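Local structure of putative uncharacterized protein (Enterobacter cloacae, 4HFK) at residues T2-I6 / S7-Q11. The protein probably serves as the immunity protein that neutralises a type VI secretion amidase effector, protecting its producer's own cell wall from the toxin. Numbering follows the deposited sequence.
Sequences TLPDI and STFSQ
Asp5 reaches forward to Ser7 with its carboxylate and to Thr8 with its carbonyl, and its side chain is easily followed outward. CB lies against the Thr8 methyl, at 4.0 Å from CG2. CG then leaves anti to the backbone N (chi1 -158°), which swings the carboxylate over the start of the next turn, where OD1 takes two bonds from Ser7. Ser7 N reaches OD1 at 3.1 Å on its anti side, close to the carboxylate plane, with a nearly straight N-H (167°). The Ser7 hydroxyl OG gives its proton to the same OD1 from above that plane, also at 3.1 Å. The Asp5 carbonyl is gripped twice as well: Thr8 OG1 donates to Asp5 O at 2.8 Å, in the carbonyl plane, while Thr8 N comes in above it at 3.0 Å. One residue on, Phe9 N bonds to Ile6 O at 3.1 Å. The Phe9 ring turns its edge to both carbonyl oxygens, with CD2 3.3 Å from Ile6 O, and the Pro4 ring sits obliquely to it. Ile6 instead packs on helix 31-47, on Leu81 of the second subunit and on the backbone of another protein's chain; the Phe9 ring meets Trp44 edge-to-face. An Asx turn at Asp5 thus leads into a short 3-10 turn, just before Ser10 takes the N-cap position of helix 11-27.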
loop_
_atom_site.group_PDB
_atom_site.type_symbol
_atom_site.label_atom_id
_atom_site.label_comp_id
_atom_site.label_asym_id
_atom_site.label_seq_id
_atom_site.Cartn_x
_atom_site.Cartn_y
_atom_site.Cartn_z
ATOM N N THR B 2 19.149 -3.745 -2.427
ATOM C CA THR B 2 18.439 -4.737 -1.620
ATOM C C THR B 2 17.202 -4.188 -0.890
ATOM O O THR B 2 17.193 -3.061 -0.386
ATOM C CB THR B 2 19.387 -5.419 -0.609
ATOM O OG1 THR B 2 20.015 -4.422 0.205
ATOM C CG2 THR B 2 20.458 -6.219 -1.334
ATOM N N LEU B 3 16.157 -5.004 -0.840
ATOM C CA LEU B 3 14.931 -4.645 -0.146
ATOM C C LEU B 3 15.072 -4.950 1.347
ATOM O O LEU B 3 15.783 -5.881 1.717
ATOM C CB LEU B 3 13.755 -5.422 -0.749
ATOM C CG LEU B 3 13.556 -5.150 -2.242
ATOM C CD1 LEU B 3 12.374 -5.938 -2.811
ATOM C CD2 LEU B 3 13.351 -3.662 -2.458
ATOM N N PRO B 4 14.391 -4.168 2.208
ATOM C CA PRO B 4 14.422 -4.416 3.653
ATOM C C PRO B 4 13.704 -5.718 4.017
ATOM O O PRO B 4 12.765 -6.135 3.330
ATOM C CB PRO B 4 13.646 -3.222 4.230
ATOM C CG PRO B 4 12.727 -2.803 3.124
ATOM C CD PRO B 4 13.542 -3.008 1.869
ATOM N N ASP B 5 14.154 -6.362 5.083
ATOM C CA ASP B 5 13.471 -7.549 5.590
ATOM C C ASP B 5 12.175 -7.136 6.295
ATOM O O ASP B 5 12.104 -6.042 6.865
ATOM C CB ASP B 5 14.373 -8.275 6.582
ATOM C CG ASP B 5 14.003 -9.735 6.739
ATOM O OD1 ASP B 5 13.170 -10.062 7.624
ATOM O OD2 ASP B 5 14.546 -10.553 5.961
ATOM N N ILE B 6 11.159 -8.000 6.274
ATOM C CA ILE B 6 9.911 -7.712 6.997
ATOM C C ILE B 6 10.156 -7.444 8.489
ATOM O O ILE B 6 9.484 -6.614 9.115
ATOM C CB ILE B 6 8.878 -8.841 6.820
ATOM C CG1 ILE B 6 8.316 -8.807 5.401
ATOM C CG2 ILE B 6 7.720 -8.668 7.781
ATOM C CD1 ILE B 6 7.106 -9.707 5.198
ATOM N N SER B 7 11.148 -8.128 9.044
ATOM C CA SER B 7 11.475 -8.012 10.467
ATOM C C SER B 7 12.003 -6.622 10.854
ATOM O O SER B 7 12.093 -6.301 12.037
ATOM C CB SER B 7 12.525 -9.056 10.838
ATOM O OG SER B 7 13.796 -8.657 10.349
ATOM N N THR B 8 12.370 -5.804 9.872
ATOM C CA THR B 8 12.848 -4.453 10.173
ATOM C C THR B 8 11.718 -3.449 10.403
ATOM O O THR B 8 11.977 -2.297 10.757
ATOM C CB THR B 8 13.764 -3.902 9.060
ATOM O OG1 THR B 8 12.987 -3.645 7.885
ATOM C CG2 THR B 8 14.884 -4.892 8.734
ATOM N N PHE B 9 10.475 -3.866 10.182
ATOM C CA PHE B 9 9.324 -3.000 10.451
ATOM C C PHE B 9 8.910 -3.170 11.912
ATOM O O PHE B 9 9.210 -4.190 12.531
ATOM C CB PHE B 9 8.139 -3.371 9.544
ATOM C CG PHE B 9 8.367 -3.080 8.079
ATOM C CD1 PHE B 9 7.751 -1.998 7.475
ATOM C CD2 PHE B 9 9.198 -3.884 7.314
ATOM C CE1 PHE B 9 7.962 -1.711 6.132
ATOM C CE2 PHE B 9 9.411 -3.603 5.963
ATOM C CZ PHE B 9 8.787 -2.521 5.376
ATOM N N SER B 10 8.211 -2.185 12.469
ATOM C CA SER B 10 7.697 -2.321 13.831
ATOM C C SER B 10 6.477 -3.234 13.803
ATOM O O SER B 10 5.892 -3.461 12.736
ATOM C CB SER B 10 7.260 -0.963 14.365
ATOM O OG SER B 10 6.073 -0.531 13.708
ATOM N N GLN B 11 6.069 -3.729 14.971
ATOM C CA GLN B 11 4.874 -4.570 15.064
ATOM C C GLN B 11 3.627 -3.806 14.635
ATOM O O GLN B 11 2.705 -4.374 14.036
ATOM C CB GLN B 11 4.721 -5.129 16.484
ATOM C CG GLN B 11 5.629 -6.346 16.740
ATOM C CD GLN B 11 5.194 -7.565 15.926
ATOM O OE1 GLN B 11 3.998 -7.826 15.783
ATOM N NE2 GLN B 11 6.158 -8.306 15.382
#